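Local coordinates for cell division control protein 4 (Saccharomyces cerevisiae, PDB 3V7D) that recognises phosphorylated target proteins, among them the CDK inhibitor SIC1, as the substrate-binding F-box subunit of an SCF E3 ubiquitin-protein ligase, at residues N28-L39 with T53-I61; V165-G173 with R207-K218. The protein carries 1 engineered substitution. All coordinates share one frame; numbering follows the deposited sequence.

Interaction 1: residues N28-L39 with T53-I61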
loop_
_atom_site.group_PDB
_atom_site.type_symbol
_atom_site.label_atom_id
_atom_site.label_comp_id
_atom_site.label_asym_id
_atom_site.label_seq_id
_atom_site.Cartn_x
_atom_site.Cartn_y
_atom_site.Cartn_z
ATOM N N ASN B 28 3.168 13.446 17.585
ATOM C CA ASN B 28 2.808 12.087 17.188
ATOM C C ASN B 28 1.475 11.620 17.772
ATOM O O ASN B 28 0.908 10.634 17.312
ATOM C CB ASN B 28 3.920 11.096 17.543
ATOM C CG ASN B 28 5.091 11.166 16.578
ATOM O OD1 ASN B 28 4.901 11.314 15.370
ATOM N ND2 ASN B 28 6.307 11.068 17.106
ATOM N N TYR B 29 0.984 12.324 18.789
ATOM C CA TYR B 29 -0.306 11.998 19.390
ATOM C C TYR B 29 -1.431 12.770 18.719
ATOM O O TYR B 29 -2.594 12.620 19.085
ATOM C CB TYR B 29 -0.308 12.312 20.887
ATOM C CG TYR B 29 0.437 11.312 21.735
ATOM C CD1 TYR B 29 0.252 9.947 21.557
ATOM C CD2 TYR B 29 1.326 11.731 22.715
ATOM C CE1 TYR B 29 0.931 9.028 22.334
ATOM C CE2 TYR B 29 2.010 10.821 23.495
ATOM C CZ TYR B 29 1.810 9.472 23.301
ATOM O OH TYR B 29 2.489 8.563 24.079
ATOM N N LEU B 30 -1.085 13.603 17.746
ATOM C CA LEU B 30 -2.084 14.428 17.080
ATOM C C LEU B 30 -2.492 13.868 15.722
ATOM O O LEU B 30 -1.726 13.154 15.072
ATOM C CB LEU B 30 -1.575 15.862 16.927
ATOM C CG LEU B 30 -1.535 16.685 18.218
ATOM C CD1 LEU B 30 -0.800 17.992 18.009
ATOM C CD2 LEU B 30 -2.949 16.944 18.708
ATOM N N GLN B 31 -3.711 14.189 15.305
ATOM C CA GLN B 31 -4.162 13.881 13.955
ATOM C C GLN B 31 -3.531 14.884 13.004
ATOM O O GLN B 31 -3.092 15.954 13.428
ATOM C CB GLN B 31 -5.683 13.967 13.865
ATOM C CG GLN B 31 -6.410 12.960 14.724
ATOM C CD GLN B 31 -7.888 13.269 14.833
ATOM O OE1 GLN B 31 -8.332 14.363 14.482
ATOM N NE2 GLN B 31 -8.660 12.306 15.323
ATOM N N PHE B 32 -3.495 14.550 11.719
ATOM C CA PHE B 32 -2.796 15.384 10.748
ATOM C C PHE B 32 -3.368 16.797 10.672
ATOM O O PHE B 32 -2.641 17.751 10.390
ATOM C CB PHE B 32 -2.779 14.721 9.363
ATOM C CG PHE B 32 -4.045 14.923 8.562
ATOM C CD1 PHE B 32 -4.191 16.022 7.728
ATOM C CD2 PHE B 32 -5.069 13.999 8.625
ATOM C CE1 PHE B 32 -5.346 16.200 6.989
ATOM C CE2 PHE B 32 -6.220 14.169 7.889
ATOM C CZ PHE B 32 -6.360 15.270 7.069
ATOM N N GLU B 33 -4.668 16.930 10.924
ATOM C CA GLU B 33 -5.312 18.238 10.880
ATOM C C GLU B 33 -4.702 19.178 11.912
ATOM O O GLU B 33 -4.464 20.354 11.639
ATOM C CB GLU B 33 -6.820 18.116 11.113
ATOM C CG GLU B 33 -7.595 17.551 9.934
ATOM C CD GLU B 33 -7.950 16.087 10.107
ATOM O OE1 GLU B 33 -7.280 15.397 10.908
ATOM O OE2 GLU B 33 -8.905 15.628 9.443
ATOM N N ASP B 34 -4.442 18.645 13.098
ATOM C CA ASP B 34 -3.901 19.442 14.186
ATOM C C ASP B 34 -2.451 19.803 13.898
ATOM O O ASP B 34 -2.002 20.904 14.201
ATOM C CB ASP B 34 -4.037 18.684 15.506
ATOM C CG ASP B 34 -5.486 18.403 15.859
ATOM O OD1 ASP B 34 -6.319 19.320 15.682
ATOM O OD2 ASP B 34 -5.794 17.271 16.295
ATOM N N ILE B 35 -1.732 18.872 13.286
ATOM C CA ILE B 35 -0.356 19.119 12.885
ATOM C C ILE B 35 -0.285 20.231 11.835
ATOM O O ILE B 35 0.587 21.100 11.900
ATOM C CB ILE B 35 0.313 17.828 12.378
ATOM C CG1 ILE B 35 0.447 16.832 13.535
ATOM C CG2 ILE B 35 1.675 18.125 11.772
ATOM C CD1 ILE B 35 1.105 15.524 13.153
ATOM N N ILE B 36 -1.224 20.220 10.891
ATOM C CA ILE B 36 -1.281 21.253 9.858
ATOM C C ILE B 36 -1.543 22.632 10.453
ATOM O O ILE B 36 -0.887 23.610 10.087
ATOM C CB ILE B 36 -2.338 20.929 8.779
ATOM C CG1 ILE B 36 -1.882 19.729 7.955
ATOM C CG2 ILE B 36 -2.570 22.128 7.863
ATOM C CD1 ILE B 36 -0.469 19.877 7.435
ATOM N N ASN B 37 -2.499 22.708 11.374
ATOM C CA ASN B 37 -2.773 23.957 12.071
ATOM C C ASN B 37 -1.565 24.417 12.873
ATOM O O ASN B 37 -1.282 25.612 12.964
ATOM C CB ASN B 37 -3.984 23.810 12.998
ATOM C CG ASN B 37 -5.294 23.731 12.239
ATOM O OD1 ASN B 37 -5.421 24.275 11.143
ATOM N ND2 ASN B 37 -6.278 23.056 12.823
ATOM N N SER B 38 -0.852 23.459 13.455
ATOM C CA SER B 38 0.287 23.772 14.304
ATOM C C SER B 38 1.409 24.434 13.508
ATOM O O SER B 38 2.139 25.271 14.034
ATOM C CB SER B 38 0.775 22.515 15.020
ATOM O OG SER B 38 -0.221 22.038 15.913
ATOM N N LEU B 39 1.517 24.070 12.231
ATOM C CA LEU B 39 2.468 24.700 11.318
ATOM C C LEU B 39 2.244 26.202 11.188
ATOM O O LEU B 39 3.178 26.947 10.896
ATOM C CB LEU B 39 2.392 24.051 9.934
ATOM C CG LEU B 39 3.159 22.743 9.765
ATOM C CD1 LEU B 39 2.773 22.056 8.466
ATOM C CD2 LEU B 39 4.652 23.019 9.801
ATOM N N THR B 53 11.511 13.750 10.022
ATOM C CA THR B 53 11.090 12.854 8.963
ATOM C C THR B 53 10.057 11.895 9.532
ATOM O O THR B 53 9.015 11.651 8.923
ATOM C CB THR B 53 12.288 12.049 8.415
ATOM O OG1 THR B 53 13.112 12.906 7.616
ATOM C CG2 THR B 53 11.816 10.877 7.565
ATOM N N SER B 54 10.351 11.376 10.721
ATOM C CA SER B 54 9.547 10.330 11.342
ATOM C C SER B 54 8.079 10.718 11.497
ATOM O O SER B 54 7.193 9.888 11.312
ATOM C CB SER B 54 10.142 9.913 12.692
ATOM O OG SER B 54 10.102 10.977 13.628
ATOM N N LEU B 55 7.827 11.979 11.824
ATOM C CA LEU B 55 6.461 12.464 11.985
ATOM C C LEU B 55 5.632 12.187 10.735
ATOM O O LEU B 55 4.529 11.653 10.819
ATOM C CB LEU B 55 6.466 13.961 12.294
ATOM C CG LEU B 55 5.164 14.667 12.672
ATOM C CD1 LEU B 55 5.484 15.859 13.546
ATOM C CD2 LEU B 55 4.395 15.119 11.442
ATOM N N TRP B 56 6.171 12.553 9.578
ATOM C CA TRP B 56 5.458 12.396 8.315
ATOM C C TRP B 56 5.523 10.963 7.803
ATOM O O TRP B 56 4.610 10.501 7.121
ATOM C CB TRP B 56 5.983 13.392 7.279
ATOM C CG TRP B 56 5.744 14.787 7.729
ATOM C CD1 TRP B 56 6.659 15.648 8.252
ATOM C CD2 TRP B 56 4.486 15.465 7.759
ATOM N NE1 TRP B 56 6.052 16.837 8.582
ATOM C CE2 TRP B 56 4.718 16.748 8.291
ATOM C CE3 TRP B 56 3.190 15.118 7.375
ATOM C CZ2 TRP B 56 3.699 17.680 8.455
ATOM C CZ3 TRP B 56 2.180 16.044 7.536
ATOM C CH2 TRP B 56 2.441 17.313 8.069
ATOM N N LYS B 57 6.598 10.260 8.150
ATOM C CA LYS B 57 6.704 8.837 7.855
ATOM C C LYS B 57 5.584 8.071 8.553
ATOM O O LYS B 57 4.897 7.260 7.930
ATOM C CB LYS B 57 8.065 8.287 8.290
ATOM C CG LYS B 57 8.258 6.810 7.961
ATOM C CD LYS B 57 9.596 6.281 8.463
ATOM C CE LYS B 57 9.771 4.811 8.114
ATOM N NZ LYS B 57 11.058 4.251 8.614
ATOM N N LYS B 58 5.398 8.345 9.843
ATOM C CA LYS B 58 4.345 7.708 10.630
ATOM C C LYS B 58 2.948 7.973 10.067
ATOM O O LYS B 58 2.126 7.061 9.987
ATOM C CB LYS B 58 4.408 8.165 12.091
ATOM C CG LYS B 58 5.548 7.561 12.905
ATOM C CD LYS B 58 5.641 8.226 14.273
ATOM C CE LYS B 58 6.501 7.424 15.242
ATOM N NZ LYS B 58 7.913 7.310 14.789
ATOM N N LEU B 59 2.677 9.221 9.694
ATOM C CA LEU B 59 1.374 9.582 9.133
ATOM C C LEU B 59 1.114 8.859 7.813
ATOM O O LEU B 59 0.023 8.324 7.597
ATOM C CB LEU B 59 1.258 11.099 8.946
ATOM C CG LEU B 59 1.012 11.914 10.219
ATOM C CD1 LEU B 59 1.101 13.401 9.943
ATOM C CD2 LEU B 59 -0.343 11.561 10.809
ATOM N N LEU B 60 2.122 8.843 6.941
ATOM C CA LEU B 60 2.031 8.138 5.664
ATOM C C LEU B 60 1.767 6.647 5.868
ATOM O O LEU B 60 0.943 6.050 5.172
ATOM C CB LEU B 60 3.304 8.345 4.838
ATOM C CG LEU B 60 3.430 9.693 4.122
ATOM C CD1 LEU B 60 4.883 9.979 3.765
ATOM C CD2 LEU B 60 2.569 9.715 2.874
ATOM N N ILE B 61 2.461 6.052 6.832
ATOM C CA ILE B 61 2.256 4.646 7.148
ATOM C C ILE B 61 0.879 4.412 7.767
ATOM O O ILE B 61 0.203 3.441 7.435
ATOM C CB ILE B 61 3.355 4.113 8.084
ATOM C CG1 ILE B 61 4.695 4.070 7.352
ATOM C CG2 ILE B 61 3.002 2.722 8.613
ATOM C CD1 ILE B 61 5.857 3.681 8.249
HETATM O O HOH W 1 3.013 11.327 13.165
#

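Interaction 2: residues V165-G173 with R207-K218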
loop_
_atom_site.group_PDB
_atom_site.type_symbol
_atom_site.label_atom_id
_atom_site.label_comp_id
_atom_site.label_asym_id
_atom_site.label_seq_id
_atom_site.Cartn_x
_atom_site.Cartn_y
_atom_site.Cartn_z
ATOM N N VAL B 165 -5.125 -10.789 -28.796
ATOM C CA VAL B 165 -4.174 -10.529 -27.724
ATOM C C VAL B 165 -4.805 -10.905 -26.393
ATOM O O VAL B 165 -5.867 -10.396 -26.044
ATOM C CB VAL B 165 -3.787 -9.040 -27.679
ATOM C CG1 VAL B 165 -2.753 -8.789 -26.594
ATOM C CG2 VAL B 165 -3.276 -8.578 -29.043
ATOM N N TRP B 166 -4.154 -11.788 -25.646
ATOM C CA TRP B 166 -4.739 -12.281 -24.404
ATOM C C TRP B 166 -3.856 -12.085 -23.175
ATOM O O TRP B 166 -4.251 -12.427 -22.061
ATOM C CB TRP B 166 -5.155 -13.746 -24.553
ATOM C CG TRP B 166 -6.410 -13.899 -25.342
ATOM C CD1 TRP B 166 -6.524 -13.952 -26.699
ATOM C CD2 TRP B 166 -7.742 -13.997 -24.822
ATOM N NE1 TRP B 166 -7.843 -14.089 -27.058
ATOM C CE2 TRP B 166 -8.610 -14.119 -25.925
ATOM C CE3 TRP B 166 -8.280 -14.001 -23.532
ATOM C CZ2 TRP B 166 -9.993 -14.239 -25.776
ATOM C CZ3 TRP B 166 -9.651 -14.123 -23.386
ATOM C CH2 TRP B 166 -10.492 -14.239 -24.502
ATOM N N ALA B 167 -2.670 -11.523 -23.374
ATOM C CA ALA B 167 -1.779 -11.233 -22.255
ATOM C C ALA B 167 -0.904 -10.019 -22.548
ATOM O O ALA B 167 -0.362 -9.881 -23.647
ATOM C CB ALA B 167 -0.926 -12.447 -21.924
ATOM N N LEU B 168 -0.786 -9.139 -21.557
ATOM C CA LEU B 168 -0.006 -7.911 -21.683
ATOM C C LEU B 168 0.799 -7.663 -20.419
ATOM O O LEU B 168 0.303 -7.874 -19.315
ATOM C CB LEU B 168 -0.928 -6.710 -21.888
ATOM C CG LEU B 168 -1.436 -6.356 -23.279
ATOM C CD1 LEU B 168 -2.280 -5.095 -23.184
ATOM C CD2 LEU B 168 -0.275 -6.164 -24.239
ATOM N N LYS B 169 2.030 -7.193 -20.578
ATOM C CA LYS B 169 2.835 -6.806 -19.428
ATOM C C LYS B 169 3.737 -5.632 -19.767
ATOM O O LYS B 169 4.582 -5.716 -20.658
ATOM C CB LYS B 169 3.674 -7.978 -18.923
ATOM C CG LYS B 169 4.272 -7.769 -17.538
ATOM C CD LYS B 169 3.215 -7.911 -16.455
ATOM C CE LYS B 169 3.822 -7.787 -15.067
ATOM N NZ LYS B 169 2.868 -8.214 -13.993
ATOM N N TYR B 170 3.549 -4.533 -19.048
ATOM C CA TYR B 170 4.376 -3.354 -19.230
ATOM C C TYR B 170 5.700 -3.552 -18.501
ATOM O O TYR B 170 5.728 -4.034 -17.370
ATOM C CB TYR B 170 3.652 -2.116 -18.702
ATOM C CG TYR B 170 4.419 -0.834 -18.902
ATOM C CD1 TYR B 170 4.302 -0.116 -20.081
ATOM C CD2 TYR B 170 5.259 -0.340 -17.914
ATOM C CE1 TYR B 170 5.003 1.056 -20.275
ATOM C CE2 TYR B 170 5.963 0.833 -18.097
ATOM C CZ TYR B 170 5.830 1.527 -19.280
ATOM O OH TYR B 170 6.527 2.696 -19.472
ATOM N N ALA B 171 6.798 -3.190 -19.154
ATOM C CA ALA B 171 8.117 -3.347 -18.551
ATOM C C ALA B 171 8.608 -2.040 -17.932
ATOM O O ALA B 171 8.536 -1.848 -16.715
ATOM C CB ALA B 171 9.114 -3.862 -19.580
ATOM N N HIS B 172 9.097 -1.147 -18.786
ATOM C CA HIS B 172 9.647 0.136 -18.366
ATOM C C HIS B 172 9.979 0.929 -19.619
ATOM O O HIS B 172 10.233 0.345 -20.674
ATOM C CB HIS B 172 10.928 -0.065 -17.560
ATOM C CG HIS B 172 12.047 -0.662 -18.356
ATOM N ND1 HIS B 172 12.185 -2.021 -18.544
ATOM C CD2 HIS B 172 13.073 -0.084 -19.025
ATOM C CE1 HIS B 172 13.252 -2.255 -19.287
ATOM N NE2 HIS B 172 13.808 -1.097 -19.593
ATOM N N GLY B 173 9.979 2.252 -19.505
ATOM C CA GLY B 173 10.385 3.110 -20.604
ATOM C C GLY B 173 9.599 2.910 -21.886
ATOM O O GLY B 173 10.158 2.968 -22.977
ATOM N N ARG B 207 -1.175 -17.959 -23.116
ATOM C CA ARG B 207 -2.328 -17.685 -22.259
ATOM C C ARG B 207 -2.060 -16.634 -21.187
ATOM O O ARG B 207 -2.963 -15.905 -20.783
ATOM C CB ARG B 207 -2.812 -18.975 -21.597
ATOM C CG ARG B 207 -4.155 -18.846 -20.908
ATOM C CD ARG B 207 -5.223 -18.408 -21.892
ATOM N NE ARG B 207 -6.532 -18.272 -21.263
ATOM C CZ ARG B 207 -6.958 -17.167 -20.660
ATOM N NH1 ARG B 207 -6.175 -16.095 -20.599
ATOM N NH2 ARG B 207 -8.169 -17.132 -20.120
ATOM N N CYS B 208 -0.818 -16.562 -20.726
ATOM C CA CYS B 208 -0.460 -15.675 -19.628
ATOM C C CYS B 208 1.024 -15.357 -19.711
ATOM O O CYS B 208 1.756 -16.021 -20.447
ATOM C CB CYS B 208 -0.770 -16.350 -18.289
ATOM S SG CYS B 208 0.134 -17.916 -18.015
ATOM N N LEU B 209 1.467 -14.350 -18.962
ATOM C CA LEU B 209 2.886 -14.001 -18.931
ATOM C C LEU B 209 3.251 -13.053 -17.790
ATOM O O LEU B 209 2.402 -12.326 -17.272
ATOM C CB LEU B 209 3.345 -13.431 -20.283
ATOM C CG LEU B 209 3.024 -11.992 -20.686
ATOM C CD1 LEU B 209 4.208 -11.094 -20.397
ATOM C CD2 LEU B 209 2.666 -11.922 -22.160
ATOM N N ASP B 210 4.523 -13.075 -17.402
ATOM C CA ASP B 210 5.047 -12.161 -16.394
ATOM C C ASP B 210 6.473 -11.772 -16.763
ATOM O O ASP B 210 7.118 -12.454 -17.559
ATOM C CB ASP B 210 5.035 -12.816 -15.012
ATOM C CG ASP B 210 5.037 -11.800 -13.878
ATOM O OD1 ASP B 210 5.259 -10.596 -14.142
ATOM O OD2 ASP B 210 4.819 -12.211 -12.719
ATOM N N ILE B 211 6.958 -10.677 -16.186
ATOM C CA ILE B 211 8.338 -10.249 -16.384
ATOM C C ILE B 211 9.039 -10.120 -15.040
ATOM O O ILE B 211 8.533 -9.461 -14.131
ATOM C CB ILE B 211 8.422 -8.895 -17.104
ATOM C CG1 ILE B 211 7.698 -8.950 -18.452
ATOM C CG2 ILE B 211 9.880 -8.483 -17.295
ATOM C CD1 ILE B 211 7.707 -7.630 -19.196
ATOM N N VAL B 212 10.201 -10.750 -14.910
ATOM C CA VAL B 212 10.953 -10.680 -13.663
ATOM C C VAL B 212 12.331 -10.082 -13.891
ATOM O O VAL B 212 12.855 -10.122 -15.004
ATOM C CB VAL B 212 11.101 -12.063 -13.014
ATOM C CG1 VAL B 212 9.732 -12.668 -12.746
ATOM C CG2 VAL B 212 11.937 -12.984 -13.900
ATOM N N GLU B 213 12.911 -9.512 -12.841
ATOM C CA GLU B 213 14.277 -9.017 -12.914
ATOM C C GLU B 213 15.145 -9.744 -11.897
ATOM O O GLU B 213 14.882 -9.704 -10.695
ATOM C CB GLU B 213 14.335 -7.507 -12.672
ATOM C CG GLU B 213 15.727 -6.919 -12.866
ATOM C CD GLU B 213 15.772 -5.418 -12.661
ATOM O OE1 GLU B 213 14.734 -4.830 -12.283
ATOM O OE2 GLU B 213 16.849 -4.822 -12.878
ATOM N N TYR B 214 16.178 -10.421 -12.383
ATOM C CA TYR B 214 17.077 -11.148 -11.502
ATOM C C TYR B 214 18.518 -10.774 -11.825
ATOM O O TYR B 214 18.960 -10.950 -12.960
ATOM C CB TYR B 214 16.854 -12.657 -11.646
ATOM C CG TYR B 214 17.743 -13.486 -10.749
ATOM C CD1 TYR B 214 17.640 -13.400 -9.365
ATOM C CD2 TYR B 214 18.683 -14.356 -11.283
ATOM C CE1 TYR B 214 18.451 -14.150 -8.542
ATOM C CE2 TYR B 214 19.499 -15.112 -10.467
ATOM C CZ TYR B 214 19.379 -15.006 -9.097
ATOM O OH TYR B 214 20.192 -15.760 -8.282
ATOM N N LYS B 215 19.240 -10.251 -10.835
ATOM C CA LYS B 215 20.617 -9.794 -11.026
ATOM C C LYS B 215 20.703 -8.730 -12.114
ATOM O O LYS B 215 21.535 -8.830 -13.008
ATOM C CB LYS B 215 21.550 -10.963 -11.366
ATOM C CG LYS B 215 21.574 -12.063 -10.315
ATOM C CD LYS B 215 22.598 -11.772 -9.223
ATOM C CE LYS B 215 22.774 -12.951 -8.270
ATOM N NZ LYS B 215 21.835 -12.874 -7.119
ATOM N N ASN B 216 19.835 -7.723 -12.034
ATOM C CA ASN B 216 19.793 -6.629 -13.008
ATOM C C ASN B 216 19.642 -7.090 -14.458
ATOM O O ASN B 216 20.278 -6.545 -15.354
ATOM C CB ASN B 216 21.017 -5.709 -12.872
ATOM C CG ASN B 216 20.866 -4.687 -11.752
ATOM O OD1 ASN B 216 20.256 -3.633 -11.938
ATOM N ND2 ASN B 216 21.426 -4.995 -10.586
ATOM N N ILE B 217 18.814 -8.105 -14.679
ATOM C CA ILE B 217 18.476 -8.555 -16.029
ATOM C C ILE B 217 17.002 -8.954 -16.070
ATOM O O ILE B 217 16.556 -9.772 -15.270
ATOM C CB ILE B 217 19.338 -9.762 -16.486
ATOM C CG1 ILE B 217 20.781 -9.321 -16.757
ATOM C CG2 ILE B 217 18.709 -10.429 -17.722
ATOM C CD1 ILE B 217 21.816 -10.200 -16.123
ATOM N N LYS B 218 16.242 -8.378 -16.996
ATOM C CA LYS B 218 14.820 -8.689 -17.098
ATOM C C LYS B 218 14.561 -9.905 -17.987
ATOM O O LYS B 218 15.122 -10.028 -19.079
ATOM C CB LYS B 218 14.028 -7.472 -17.585
ATOM C CG LYS B 218 14.054 -6.292 -16.618
ATOM C CD LYS B 218 12.948 -5.296 -16.930
ATOM C CE LYS B 218 12.953 -4.125 -15.957
ATOM N NZ LYS B 218 11.668 -3.363 -15.995
HETATM O O HOH W 2 9.483 -4.879 -15.388
#

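Interaction 1: residues N28-L39 with T53-I61
Ile35 and Leu55 meet between helix 32-39 and helix 53-61, whose axes run roughly antiparallel, 149° between their directions and 12.2 Å apart at closest approach, which leaves room for side chains from both. Ile35 is the central one. Its CG1 lies anti to the carbonyl carbon (chi1 -66°), which sends CD1 out to meet two leucines tip to tip: Leu55 CD2 at 3.7 Å from Ile35 CD1, and Leu59 CD1 as well. The other branch, CG2 of Ile35, approaches the benzo end of the Trp56 indole obliquely, 3.9 Å from CH2. Ile36 CD1 comes in at the edge of that ring, near its plane, while Leu55 CD2 sits over the centre of one indole face. Branched aliphatic residues suit this place because they can fill the space around a broad flat ring. At the margin, the lysine's aliphatic chain crosses the amide of Asn28, with Lys58 CD 3.4 Å from Asn28 OD1. A water lies between the segments, within hydrogen-bonding reach of Asn28 OD1 (2.9 Å) and Leu55 O (2.8 Å). No direct hydrogen bond joins the segments, so this part of the F-box domain is held by apolar burial, with Asn28, Lys58 and one water at its margin.

Interaction 2: residues V165-G173 with R207-K218
Ala167 and Leu209 meet where two neighbouring WD-repeat blades lie side by side, their innermost strands nearly parallel (7°) and 5.8 Å apart at closest approach. The strands belong to different sheets and meet through side chains, with no clear hydrogen bond between them. The apolar contacts come first. Leu209 spreads its two methyls along the facing strand: CD2 is 3.6 Å from Ala167 CB, and CD1 is 3.5 Å from Lys169 CB. A small residue at Ala167 is consistent with the close approach of its CA to that of Cys208, 5.3 Å, and the forked leucine fills the step beyond. Ile211 runs alongside Lys169, pointing the other way, and its CD1 reaches Ala171 CB.

The charged contacts follow. With a bend at chi2 (75°), Lys169 brings NZ to 3.4 Å from Asp210 OD1 in a salt bridge. That oxygen also accepts the backbone N of Ile211, while OD2 accepts Gly278 N. A methionine in place of Lys169 would probably leave Asp210 without its cationic mate across the blades. Farther along, Lys218 NZ gives a hydrogen bond to a water 2.7 Å away and lies 2.9 Å from His172 ND1.

At the other end, Trp166 CE3 lies over one face of the Arg207 guanidinium, 4.2 Å from NH1, the two planes 67° apart. Arg207 NH2 hydrogen-bonds a modified side chain of the bound peptide, consistent with a surface that reads phosphorylated targets; Trp166, whose NE1 is tied to Asp140, packs on an apolar one. Classic beta bulges place Trp166 and Ala167 opposite Gly179, and Arg207 and Cys208 opposite Gly223. Leu168 and Tyr170 turn to strands 125-131 and 134-139, while Leu209 and Ile211 also pack on Val177 of strand 175-180.

Overall arrangement
From the N terminus the chain first passes through the F-box region, where interaction 1 closes a short loop of 13 residues, about half of it helix 43-49. Helices 53-62, 71-81 and 87-106 then lead to the beta-propeller. There interaction 2 joins WD repeat 2 to WD repeat 3, closing over 33 residues that contain the remaining strands of one blade. The two loops are in series and neither nest nor cross. The centres of interactions 1 and 2 are about 38 Å apart, on opposite sides of the chain's centre. The nearest atoms of interactions 1 and 2 are about 23 Å apart. One contact belongs to the F-box helices, which meet another protein chain; the other to blades touching the bound peptide.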